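Local coordinates for transcriptional regulator (Bacillus halodurans, PDB 1Z4E), which has the GNAT fold and is probably an acyltransferase, as in other members of the family, at residues N55-A60 against M69-F74; G63-G68 against R92-A97; R85-G90 against L121-T126. All coordinates share one frame; numbering follows the deposited sequence.

Interaction 1 (N55-A60 against M69-F74); sequences NELIVA and MLQVTF
Ile58 and Leu70 form the apolar centre. Their side chains run alongside each other from neighbouring strands, with Ile58 CG1 3.9 Å from Leu70 CD1. Leu70 chi1 is 66°, which keeps CG close over its own backbone and turns CD1 onto Ile58. Val72 CG1 flanks the same isoleucine. On the other face of the sheet Leu57 CD2 lies against CB and CG of Gln71, and Val59 CG1 meets Met69 CB. Helix 15-24 covers this end through Met18. The two strands are the arms of a beta hairpin in the central sheet of the GNAT fold, 155° apart in direction. Ile58 and Leu70 are a hydrogen-bonded pair. The bond from Ile58 N to Leu70 O (2.8 Å) is nearly straight and runs almost along the C=O axis. Glu56 and Val72 pair likewise. Farther out, Glu56 OE1 reaches the edge of the Phe74 ring, 3.6 Å from CE2, with carboxylate and ring planes 83° apart. Its OE2 forms salt bridges with Arg113 and Arg117. At the polar edge Gln71, its chain extended, gives NE2 to Asn55 OD1, whose position is less certain. Gln71 NE2 and Asn55 ND2 both also donate to Pro76 O of the second subunit.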
ATOM      1  N   ASN A  55       5.816   8.748   5.618  1.00 15.66           N
ATOM      2  CA  ASN A  55       6.341   7.387   5.534  1.00 16.14           C
ATOM      3  C   ASN A  55       7.171   7.237   6.804  1.00 16.36           C
ATOM      4  O   ASN A  55       8.154   7.948   6.986  1.00 15.10           O
ATOM      5  CB  ASN A  55       7.218   7.242   4.286  1.00 15.22           C
ATOM      6  CG  ASN A  55       7.402   5.804   3.871  1.00 18.82           C
ATOM      7  OD1 ASN A  55       6.711   4.910   4.367  1.00 22.33           O
ATOM      8  ND2 ASN A  55       8.325   5.569   2.943  1.00 21.04           N
ATOM      9  N   GLU A  56       6.779   6.324   7.690  1.00 17.36           N
ATOM     10  CA  GLU A  56       7.495   6.184   8.950  1.00 19.24           C
ATOM     11  C   GLU A  56       7.855   4.775   9.384  1.00 19.87           C
ATOM     12  O   GLU A  56       7.153   3.803   9.089  1.00 19.00           O
ATOM     13  CB  GLU A  56       6.673   6.815  10.076  1.00 18.91           C
ATOM     14  CG  GLU A  56       6.081   8.174   9.737  1.00 20.29           C
ATOM     15  CD  GLU A  56       5.199   8.713  10.838  1.00 24.25           C
ATOM     16  OE1 GLU A  56       4.496   7.907  11.483  1.00 23.76           O
ATOM     17  OE2 GLU A  56       5.198   9.945  11.050  1.00 22.44           O
ATOM     18  N   LEU A  57       8.968   4.684  10.105  1.00 17.12           N
ATOM     19  CA  LEU A  57       9.424   3.426  10.671  1.00 18.71           C
ATOM     20  C   LEU A  57       9.172   3.608  12.160  1.00 15.71           C
ATOM     21  O   LEU A  57       9.640   4.580  12.770  1.00 17.39           O
ATOM     22  CB  LEU A  57      10.911   3.204  10.385  1.00 15.76           C
ATOM     23  CG  LEU A  57      11.190   2.704   8.968  1.00 21.81           C
ATOM     24  CD1 LEU A  57      12.672   2.842   8.632  1.00 19.33           C
ATOM     25  CD2 LEU A  57      10.729   1.248   8.862  1.00 21.16           C
ATOM     26  N   ILE A  58       8.413   2.684  12.730  1.00 13.89           N
ATOM     27  CA  ILE A  58       8.050   2.732  14.141  1.00 13.34           C
ATOM     28  C   ILE A  58       8.631   1.534  14.882  1.00 14.11           C
ATOM     29  O   ILE A  58       8.555   0.408  14.391  1.00 16.25           O
ATOM     30  CB  ILE A  58       6.515   2.676  14.298  1.00 13.92           C
ATOM     31  CG1 ILE A  58       5.858   3.735  13.401  1.00 15.58           C
ATOM     32  CG2 ILE A  58       6.132   2.835  15.753  1.00 17.24           C
ATOM     33  CD1 ILE A  58       6.307   5.167  13.684  1.00 14.39           C
ATOM     34  N   VAL A  59       9.205   1.777  16.060  1.00 14.39           N
ATOM     35  CA  VAL A  59       9.769   0.690  16.856  1.00 15.12           C
ATOM     36  C   VAL A  59       9.191   0.642  18.270  1.00 15.91           C
ATOM     37  O   VAL A  59       8.804   1.676  18.838  1.00 14.66           O
ATOM     38  CB  VAL A  59      11.323   0.794  16.979  1.00  9.53           C
ATOM     39  CG1 VAL A  59      11.983   0.553  15.618  1.00 10.82           C
ATOM     40  CG2 VAL A  59      11.726   2.158  17.549  1.00 10.25           C
ATOM     41  N   ALA A  60       9.108  -0.577  18.808  1.00 11.67           N
ATOM     42  CA  ALA A  60       8.646  -0.831  20.169  1.00 12.57           C
ATOM     43  C   ALA A  60       9.958  -1.091  20.903  1.00 12.98           C
ATOM     44  O   ALA A  60      10.775  -1.904  20.456  1.00 16.72           O
ATOM     45  CB  ALA A  60       7.762  -2.072  20.212  1.00 12.86           C
ATOM     46  N   MET A  69       8.844  -3.769  15.425  1.00 13.63           N
ATOM     47  CA  MET A  69       8.945  -2.727  14.411  1.00 14.51           C
ATOM     48  C   MET A  69       7.857  -2.877  13.355  1.00 11.37           C
ATOM     49  O   MET A  69       7.249  -3.937  13.213  1.00 14.81           O
ATOM     50  CB  MET A  69      10.320  -2.805  13.712  1.00  6.09           C
ATOM     51  CG  MET A  69      10.517  -4.080  12.869  1.00  6.03           C
ATOM     52  SD  MET A  69      12.190  -4.339  12.130  1.00  6.45           S
ATOM     53  CE  MET A  69      12.099  -3.227  10.749  1.00 10.89           C
ATOM     54  N   LEU A  70       7.623  -1.799  12.617  1.00 13.20           N
ATOM     55  CA  LEU A  70       6.682  -1.806  11.507  1.00 14.77           C
ATOM     56  C   LEU A  70       6.898  -0.519  10.735  1.00 16.33           C
ATOM     57  O   LEU A  70       7.515   0.429  11.239  1.00 14.78           O
ATOM     58  CB  LEU A  70       5.222  -1.890  11.987  1.00 11.61           C
ATOM     59  CG  LEU A  70       4.589  -0.733  12.778  1.00 14.85           C
ATOM     60  CD1 LEU A  70       4.396   0.491  11.883  1.00 13.44           C
ATOM     61  CD2 LEU A  70       3.247  -1.176  13.321  1.00 12.88           C
ATOM     62  N   GLN A  71       6.420  -0.493   9.500  1.00 14.62           N
ATOM     63  CA  GLN A  71       6.506   0.715   8.700  1.00 16.10           C
ATOM     64  C   GLN A  71       5.064   1.086   8.419  1.00 14.64           C
ATOM     65  O   GLN A  71       4.213   0.208   8.259  1.00 13.95           O
ATOM     66  CB  GLN A  71       7.246   0.475   7.382  1.00 14.59           C
ATOM     67  CG  GLN A  71       7.540   1.783   6.633  1.00 18.97           C
ATOM     68  CD  GLN A  71       8.359   1.584   5.366  1.00 20.94           C
ATOM     69  OE1 GLN A  71       9.139   0.640   5.260  1.00 14.95           O
ATOM     70  NE2 GLN A  71       8.202   2.492   4.408  1.00 18.89           N
ATOM     71  N   VAL A  72       4.772   2.378   8.395  1.00 16.46           N
ATOM     72  CA  VAL A  72       3.421   2.822   8.110  1.00 15.54           C
ATOM     73  C   VAL A  72       3.511   3.993   7.138  1.00 17.29           C
ATOM     74  O   VAL A  72       4.370   4.875   7.283  1.00 15.48           O
ATOM     75  CB  VAL A  72       2.675   3.219   9.408  1.00 17.98           C
ATOM     76  CG1 VAL A  72       3.365   4.402  10.075  1.00 16.26           C
ATOM     77  CG2 VAL A  72       1.212   3.539   9.095  1.00 16.68           C
ATOM     78  N   THR A  73       2.650   3.972   6.124  1.00 12.09           N
ATOM     79  CA  THR A  73       2.622   5.007   5.097  1.00 15.13           C
ATOM     80  C   THR A  73       1.214   5.596   4.994  1.00 15.07           C
ATOM     81  O   THR A  73       0.229   4.856   4.895  1.00 13.79           O
ATOM     82  CB  THR A  73       3.014   4.426   3.725  1.00 20.71           C
ATOM     83  OG1 THR A  73       1.966   3.571   3.255  1.00 36.99           O
ATOM     84  CG2 THR A  73       4.277   3.603   3.838  1.00 14.23           C
ATOM     85  N   PHE A  74       1.132   6.924   5.022  1.00 13.50           N
ATOM     86  CA  PHE A  74      -0.140   7.641   4.945  1.00 12.98           C
ATOM     87  C   PHE A  74      -0.220   8.211   3.540  1.00 11.45           C
ATOM     88  O   PHE A  74       0.638   8.997   3.140  1.00 13.00           O
ATOM     89  CB  PHE A  74      -0.156   8.761   5.984  1.00 16.36           C
ATOM     90  CG  PHE A  74       0.202   8.298   7.362  1.00 19.91           C
ATOM     91  CD1 PHE A  74      -0.681   7.524   8.103  1.00 13.97           C
ATOM     92  CD2 PHE A  74       1.446   8.608   7.909  1.00 21.18           C
ATOM     93  CE1 PHE A  74      -0.331   7.057   9.375  1.00 16.25           C
ATOM     94  CE2 PHE A  74       1.807   8.150   9.173  1.00 22.78           C
ATOM     95  CZ  PHE A  74       0.919   7.373   9.909  1.00 16.14           C
TER

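Interaction 2 (G63-G68 against R92-A97); sequences GEEIVG and RTHSAA
A classic beta bulge lies at this end of the GNAT sheet, where Val67 and Gly68 both face Ala60 of the neighbouring strand. On the other side of strand 65-76, Gly68 makes an antiparallel non-hydrogen-bonded pair with Thr93. Gly68 CA lies 3.2 Å from Arg92 O, a CA-H...O contact. A CB on this glycine would point to the same face of the sheet as the Thr93 side chain. Thr93 CG2, anti to the backbone N, comes to 3.7 Å from Val67 O.

His94 and Val67 carry most of the contact. The backbone N of His94 donates to Val67 O at 2.9 Å. The N-H points almost straight at the oxygen (168°), but the donor stands well above the carbonyl plane. The backbone sets His94 CB beside Val67, 4.2 Å from Val67 CB. CG is anti to the backbone N (chi1 -166°), which swings the ring so that its CD2 edge meets Ile66 O, near the ring plane at 3.6 Å. On the other side of the ring, ND1 accepts from Ala96 N in the ring plane. His94 also opens a type I turn, closed by Ala97 N on His94 O. An alanine here would lose the ND1 bond to Ala96 N and the water link to Glu65, and would probably leave the turn less well held.

Val67 also packs on Ile102 of helix 102-116. Glu65, with CG anti to the backbone N, extends so that its carboxylate ends near His94 NE2. Its OE1 bonds to Asn62 ND2. Its OE2 is 4.4 Å from His94 NE2, and one water joins the two, donating to Glu65 OE2 and lying 2.9 Å from His94 NE2.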
ATOM      1  N   GLY A  63      13.751  -0.240  26.646  1.00 20.29           N
ATOM      2  CA  GLY A  63      14.985   0.469  26.923  1.00 23.36           C
ATOM      3  C   GLY A  63      15.642   0.590  25.558  1.00 24.17           C
ATOM      4  O   GLY A  63      14.979   0.964  24.590  1.00 21.75           O
ATOM      5  N   GLU A  64      16.920   0.242  25.455  1.00 24.70           N
ATOM      6  CA  GLU A  64      17.624   0.330  24.176  1.00 28.13           C
ATOM      7  C   GLU A  64      17.371  -0.884  23.288  1.00 27.10           C
ATOM      8  O   GLU A  64      17.723  -0.888  22.108  1.00 24.89           O
ATOM      9  CB  GLU A  64      19.126   0.486  24.411  1.00 36.29           C
ATOM     10  CG  GLU A  64      19.521   1.810  25.047  1.00 40.71           C
ATOM     11  CD  GLU A  64      21.014   1.903  25.306  1.00 49.43           C
ATOM     12  OE1 GLU A  64      21.798   1.678  24.361  1.00 47.19           O
ATOM     13  OE2 GLU A  64      21.401   2.205  26.455  1.00 51.31           O
ATOM     14  N   GLU A  65      16.752  -1.912  23.855  1.00 20.28           N
ATOM     15  CA  GLU A  65      16.467  -3.126  23.108  1.00 16.62           C
ATOM     16  C   GLU A  65      15.212  -2.959  22.255  1.00 13.14           C
ATOM     17  O   GLU A  65      14.123  -2.687  22.773  1.00 15.81           O
ATOM     18  CB  GLU A  65      16.290  -4.299  24.091  1.00 19.76           C
ATOM     19  CG  GLU A  65      15.925  -5.630  23.453  1.00 17.55           C
ATOM     20  CD  GLU A  65      15.781  -6.741  24.485  1.00 22.16           C
ATOM     21  OE1 GLU A  65      14.978  -6.589  25.433  1.00 18.89           O
ATOM     22  OE2 GLU A  65      16.475  -7.767  24.346  1.00 21.55           O
ATOM     23  N   ILE A  66      15.362  -3.108  20.943  1.00 15.38           N
ATOM     24  CA  ILE A  66      14.216  -2.993  20.050  1.00 16.46           C
ATOM     25  C   ILE A  66      13.504  -4.342  20.080  1.00 13.90           C
ATOM     26  O   ILE A  66      14.104  -5.373  19.785  1.00 14.23           O
ATOM     27  CB  ILE A  66      14.654  -2.686  18.596  1.00 14.02           C
ATOM     28  CG1 ILE A  66      15.404  -1.346  18.538  1.00 16.96           C
ATOM     29  CG2 ILE A  66      13.431  -2.651  17.687  1.00 13.44           C
ATOM     30  CD1 ILE A  66      14.568  -0.145  18.978  1.00 19.41           C
ATOM     31  N   VAL A  67      12.225  -4.343  20.435  1.00 11.06           N
ATOM     32  CA  VAL A  67      11.494  -5.598  20.501  1.00 12.02           C
ATOM     33  C   VAL A  67      10.381  -5.725  19.473  1.00 12.44           C
ATOM     34  O   VAL A  67       9.675  -6.733  19.441  1.00 11.72           O
ATOM     35  CB  VAL A  67      10.924  -5.817  21.917  1.00 17.81           C
ATOM     36  CG1 VAL A  67      12.069  -5.848  22.908  1.00 15.58           C
ATOM     37  CG2 VAL A  67       9.941  -4.710  22.281  1.00 17.17           C
ATOM     38  N   GLY A  68      10.237  -4.708  18.628  1.00 14.52           N
ATOM     39  CA  GLY A  68       9.205  -4.746  17.609  1.00 13.38           C
ATOM     40  C   GLY A  68       9.359  -3.596  16.637  1.00 13.41           C
ATOM     41  O   GLY A  68       9.935  -2.565  16.973  1.00 13.18           O
ATOM     42  N   ARG A  92       6.985  -6.736  12.677  1.00 20.37           N
ATOM     43  CA  ARG A  92       7.822  -7.804  13.213  1.00 19.86           C
ATOM     44  C   ARG A  92       7.967  -7.663  14.724  1.00 20.37           C
ATOM     45  O   ARG A  92       8.050  -6.550  15.247  1.00 14.25           O
ATOM     46  CB  ARG A  92       9.213  -7.752  12.568  1.00 17.92           C
ATOM     47  CG  ARG A  92       9.227  -7.849  11.039  1.00 18.37           C
ATOM     48  CD  ARG A  92       9.053  -9.286  10.544  1.00 19.70           C
ATOM     49  NE  ARG A  92       9.171  -9.370   9.088  1.00 27.85           N
ATOM     50  CZ  ARG A  92       8.146  -9.318   8.239  1.00 24.74           C
ATOM     51  NH1 ARG A  92       6.901  -9.187   8.692  1.00 18.09           N
ATOM     52  NH2 ARG A  92       8.366  -9.401   6.931  1.00 27.57           N
ATOM     53  N   THR A  93       7.986  -8.793  15.421  1.00 13.68           N
ATOM     54  CA  THR A  93       8.172  -8.808  16.868  1.00 17.14           C
ATOM     55  C   THR A  93       9.434  -9.633  17.128  1.00 16.15           C
ATOM     56  O   THR A  93       9.706 -10.597  16.408  1.00 15.58           O
ATOM     57  CB  THR A  93       6.973  -9.460  17.595  1.00 21.55           C
ATOM     58  OG1 THR A  93       5.800  -8.659  17.400  1.00 25.24           O
ATOM     59  CG2 THR A  93       7.248  -9.561  19.091  1.00 28.98           C
ATOM     60  N   HIS A  94      10.208  -9.236  18.136  1.00 14.45           N
ATOM     61  CA  HIS A  94      11.445  -9.928  18.505  1.00 15.88           C
ATOM     62  C   HIS A  94      11.152 -11.422  18.700  1.00 15.41           C
ATOM     63  O   HIS A  94      10.177 -11.785  19.360  1.00 14.12           O
ATOM     64  CB  HIS A  94      11.986  -9.322  19.805  1.00 19.86           C
ATOM     65  CG  HIS A  94      13.397  -9.708  20.120  1.00 26.57           C
ATOM     66  ND1 HIS A  94      13.785 -11.014  20.335  1.00 23.77           N
ATOM     67  CD2 HIS A  94      14.512  -8.955  20.272  1.00 36.25           C
ATOM     68  CE1 HIS A  94      15.077 -11.048  20.607  1.00 30.38           C
ATOM     69  NE2 HIS A  94      15.542  -9.811  20.575  1.00 32.27           N
ATOM     70  N   SER A  95      11.996 -12.285  18.137  1.00 18.47           N
ATOM     71  CA  SER A  95      11.792 -13.731  18.243  1.00 19.07           C
ATOM     72  C   SER A  95      11.838 -14.266  19.678  1.00 19.37           C
ATOM     73  O   SER A  95      11.339 -15.356  19.952  1.00 22.30           O
ATOM     74  CB  SER A  95      12.817 -14.479  17.381  1.00 21.53           C
ATOM     75  OG  SER A  95      14.135 -14.291  17.862  1.00 24.64           O
ATOM     76  N   ALA A  96      12.426 -13.497  20.591  1.00 16.40           N
ATOM     77  CA  ALA A  96      12.507 -13.912  21.988  1.00 16.20           C
ATOM     78  C   ALA A  96      11.444 -13.217  22.830  1.00 17.98           C
ATOM     79  O   ALA A  96      11.474 -13.275  24.063  1.00 17.47           O
ATOM     80  CB  ALA A  96      13.900 -13.604  22.548  1.00 20.41           C
ATOM     81  N   ALA A  97      10.489 -12.573  22.167  1.00 21.47           N
ATOM     82  CA  ALA A  97       9.439 -11.853  22.888  1.00 22.12           C
ATOM     83  C   ALA A  97       8.041 -12.150  22.372  1.00 22.55           C
ATOM     84  O   ALA A  97       7.149 -11.311  22.480  1.00 24.63           O
ATOM     85  CB  ALA A  97       9.702 -10.355  22.817  1.00 19.24           C
TER
HETATM   86  O   HOH W   1      17.704  -8.417  21.979  1.00 27.60           O

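Interaction 3 (R85-G90 against L121-T126); sequences RATIEG and LIQLTT
Strands 84-93 and 119-127 are the two parallel strands of a beta-alpha-beta unit, joined through helix 102-116. Ala86 N donates to Leu121 O, Gln123 N to Ala86 O, and Ile88 N to Gln123 O. On the face toward the helix, the CD1 methyls of Ile88 and Ile122 meet at 3.3 Å, tighter than usual. Ile88 also packs on Val107 and Ala110, and Ile122 on Ile111.

The other face carries the polar side chains of Arg85, Thr87 and Gln123, with Leu121 beside them. The Gln123 chain (chi1 49°) extends across to strand 84-93. Its amide is held at both ends. NE2 donates in the amide plane to Thr87 OG1 at 3.0 Å. OE1 accepts on a lone pair from Arg85 NH1 at 3.1 Å, and also from Lys150 NZ of the second subunit. OE1 lies at the guanidinium edge, near its plane; guanidinium and amide are 81° apart. Leu121 lies alongside the arginine, its CD1 3.5 Å from Arg85 CD. Arg85 NH2 bonds to Thr79 OG1.

Beyond Ile88 the strands part and water fills in. One water accepts from Thr125 N and lies within bonding distance of Ile88 O and of Glu89, whose OE2 pairs with Arg85 of the second subunit; another joins Gly90 N to Thr125 O. Such splaying of two parallel strands is characteristic of the GNAT fold, where the cleft receives the acyl-CoA in relatives.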
ATOM      1  N   ARG A  85      -5.455   6.879   3.391  1.00 12.34           N
ATOM      2  CA  ARG A  85      -5.389   5.553   3.993  1.00 14.78           C
ATOM      3  C   ARG A  85      -4.008   5.379   4.594  1.00 12.87           C
ATOM      4  O   ARG A  85      -3.040   5.986   4.125  1.00 10.67           O
ATOM      5  CB  ARG A  85      -5.567   4.445   2.953  1.00 10.13           C
ATOM      6  CG  ARG A  85      -6.824   4.523   2.116  1.00 18.74           C
ATOM      7  CD  ARG A  85      -6.932   3.274   1.257  1.00 12.31           C
ATOM      8  NE  ARG A  85      -7.976   3.387   0.246  1.00 14.99           N
ATOM      9  CZ  ARG A  85      -8.380   2.381  -0.525  1.00 16.89           C
ATOM     10  NH1 ARG A  85      -7.826   1.180  -0.390  1.00 12.29           N
ATOM     11  NH2 ARG A  85      -9.324   2.577  -1.441  1.00 19.25           N
ATOM     12  N   ALA A  86      -3.922   4.561   5.634  1.00 14.00           N
ATOM     13  CA  ALA A  86      -2.645   4.252   6.253  1.00 14.00           C
ATOM     14  C   ALA A  86      -2.382   2.785   5.917  1.00 14.58           C
ATOM     15  O   ALA A  86      -3.243   1.932   6.151  1.00 14.68           O
ATOM     16  CB  ALA A  86      -2.718   4.430   7.769  1.00 13.10           C
ATOM     17  N   THR A  87      -1.212   2.500   5.352  1.00 11.73           N
ATOM     18  CA  THR A  87      -0.841   1.127   5.025  1.00 12.73           C
ATOM     19  C   THR A  87       0.312   0.717   5.936  1.00  9.82           C
ATOM     20  O   THR A  87       1.355   1.385   5.985  1.00 12.85           O
ATOM     21  CB  THR A  87      -0.377   0.982   3.553  1.00 14.24           C
ATOM     22  OG1 THR A  87      -1.428   1.394   2.678  1.00 14.59           O
ATOM     23  CG2 THR A  87      -0.011  -0.463   3.243  1.00 13.65           C
ATOM     24  N   ILE A  88       0.104  -0.370   6.671  1.00 12.41           N
ATOM     25  CA  ILE A  88       1.113  -0.910   7.572  1.00 11.73           C
ATOM     26  C   ILE A  88       1.836  -2.017   6.828  1.00 13.36           C
ATOM     27  O   ILE A  88       1.200  -2.826   6.147  1.00 12.14           O
ATOM     28  CB  ILE A  88       0.470  -1.497   8.836  1.00 17.62           C
ATOM     29  CG1 ILE A  88      -0.144  -0.369   9.666  1.00 20.18           C
ATOM     30  CG2 ILE A  88       1.511  -2.267   9.644  1.00 17.99           C
ATOM     31  CD1 ILE A  88      -0.858  -0.850  10.911  1.00 22.07           C
ATOM     32  N   GLU A  89       3.158  -2.062   6.969  1.00 14.82           N
ATOM     33  CA  GLU A  89       3.963  -3.066   6.280  1.00 18.06           C
ATOM     34  C   GLU A  89       5.060  -3.651   7.162  1.00 19.05           C
ATOM     35  O   GLU A  89       5.711  -2.933   7.918  1.00 16.63           O
ATOM     36  CB  GLU A  89       4.598  -2.445   5.031  1.00 21.49           C
ATOM     37  CG  GLU A  89       5.569  -3.347   4.273  1.00 16.22           C
ATOM     38  CD  GLU A  89       4.907  -4.606   3.731  1.00 18.68           C
ATOM     39  OE1 GLU A  89       3.785  -4.509   3.201  1.00 20.22           O
ATOM     40  OE2 GLU A  89       5.522  -5.690   3.825  1.00 24.32           O
ATOM     41  N   GLY A  90       5.241  -4.966   7.061  1.00 20.67           N
ATOM     42  CA  GLY A  90       6.281  -5.652   7.808  1.00 23.56           C
ATOM     43  C   GLY A  90       6.292  -5.489   9.315  1.00 18.43           C
ATOM     44  O   GLY A  90       7.266  -5.002   9.885  1.00 23.24           O
ATOM     45  N   LEU A 121      -9.162   4.724   6.807  1.00 15.42           N
ATOM     46  CA  LEU A 121      -9.022   3.280   6.876  1.00 15.25           C
ATOM     47  C   LEU A 121      -7.554   2.902   6.971  1.00 14.17           C
ATOM     48  O   LEU A 121      -6.667   3.662   6.571  1.00 12.33           O
ATOM     49  CB  LEU A 121      -9.700   2.595   5.683  1.00 28.48           C
ATOM     50  CG  LEU A 121      -9.126   2.577   4.272  1.00 30.99           C
ATOM     51  CD1 LEU A 121      -7.901   1.679   4.223  1.00 45.69           C
ATOM     52  CD2 LEU A 121     -10.190   2.041   3.319  1.00 35.51           C
ATOM     53  N   ILE A 122      -7.297   1.747   7.558  1.00 11.82           N
ATOM     54  CA  ILE A 122      -5.937   1.273   7.675  1.00 12.82           C
ATOM     55  C   ILE A 122      -5.942  -0.091   6.998  1.00 13.64           C
ATOM     56  O   ILE A 122      -6.939  -0.819   7.055  1.00 11.53           O
ATOM     57  CB  ILE A 122      -5.491   1.232   9.169  1.00 23.09           C
ATOM     58  CG1 ILE A 122      -4.030   0.798   9.264  1.00 24.21           C
ATOM     59  CG2 ILE A 122      -6.397   0.335   9.969  1.00 30.97           C
ATOM     60  CD1 ILE A 122      -3.376   1.200  10.576  1.00 31.83           C
ATOM     61  N   GLN A 123      -4.852  -0.414   6.310  1.00 10.59           N
ATOM     62  CA  GLN A 123      -4.761  -1.667   5.578  1.00 13.97           C
ATOM     63  C   GLN A 123      -3.363  -2.254   5.599  1.00 12.10           C
ATOM     64  O   GLN A 123      -2.385  -1.573   5.933  1.00 10.48           O
ATOM     65  CB  GLN A 123      -5.173  -1.434   4.123  1.00 15.06           C
ATOM     66  CG  GLN A 123      -4.462  -0.231   3.502  1.00 17.24           C
ATOM     67  CD  GLN A 123      -4.864   0.034   2.055  1.00 18.94           C
ATOM     68  OE1 GLN A 123      -6.002  -0.210   1.657  1.00 17.57           O
ATOM     69  NE2 GLN A 123      -3.928   0.559   1.270  1.00 18.60           N
ATOM     70  N   LEU A 124      -3.284  -3.531   5.249  1.00 13.15           N
ATOM     71  CA  LEU A 124      -2.016  -4.239   5.177  1.00 12.77           C
ATOM     72  C   LEU A 124      -2.259  -5.591   4.530  1.00 11.64           C
ATOM     73  O   LEU A 124      -3.409  -6.031   4.403  1.00 12.89           O
ATOM     74  CB  LEU A 124      -1.410  -4.454   6.570  1.00 16.10           C
ATOM     75  CG  LEU A 124      -2.059  -5.536   7.441  1.00 17.54           C
ATOM     76  CD1 LEU A 124      -0.995  -6.254   8.238  1.00 25.43           C
ATOM     77  CD2 LEU A 124      -3.089  -4.912   8.351  1.00 21.56           C
ATOM     78  N   THR A 125      -1.171  -6.236   4.122  1.00 11.04           N
ATOM     79  CA  THR A 125      -1.226  -7.557   3.507  1.00 14.77           C
ATOM     80  C   THR A 125      -0.308  -8.435   4.336  1.00 14.50           C
ATOM     81  O   THR A 125       0.784  -8.011   4.707  1.00 19.20           O
ATOM     82  CB  THR A 125      -0.717  -7.550   2.044  1.00 12.53           C
ATOM     83  OG1 THR A 125       0.524  -6.837   1.959  1.00 15.52           O
ATOM     84  CG2 THR A 125      -1.730  -6.891   1.130  1.00 13.33           C
ATOM     85  N   THR A 126      -0.763  -9.642   4.647  1.00 13.79           N
ATOM     86  CA  THR A 126       0.035 -10.569   5.440  1.00 15.17           C
ATOM     87  C   THR A 126       0.214 -11.846   4.644  1.00 13.33           C
ATOM     88  O   THR A 126      -0.731 -12.342   4.038  1.00 13.47           O
ATOM     89  CB  THR A 126      -0.643 -10.901   6.775  1.00 21.61           C
ATOM     90  OG1 THR A 126      -1.961 -11.413   6.532  1.00 25.31           O
ATOM     91  CG2 THR A 126      -0.735  -9.657   7.632  1.00 25.36           C
TER
HETATM   92  O   HOH W   2       1.193  -4.679   4.161  1.00 19.48           O
HETATM   93  O   HOH W   3       3.167  -7.266   2.403  1.00 28.12           O
HETATM   94  O   HOH W   4       3.034  -6.846   6.066  1.00 26.03           O

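All three contacts belong to one mixed sheet. Interactions 1 and 2 share strand 65-76; interactions 2 and 3 share strand 84-93. Interaction 1 is the most central and wholly buried. Interaction 3 is also largely buried, and its segments bond to those of interaction 1 through Thr73 with Thr87 and Gln71 with Glu89. Interaction 2 lies farther out, about 21 Å centre to centre from interaction 3, and is partly exposed. The chemistry follows: regular antiparallel pairing in interaction 1, parallel pairing that gives way to water in interaction 3, and one direct hydrogen bond plus a water in interaction 2. The second subunit touches interactions 1 and 3 but not 2.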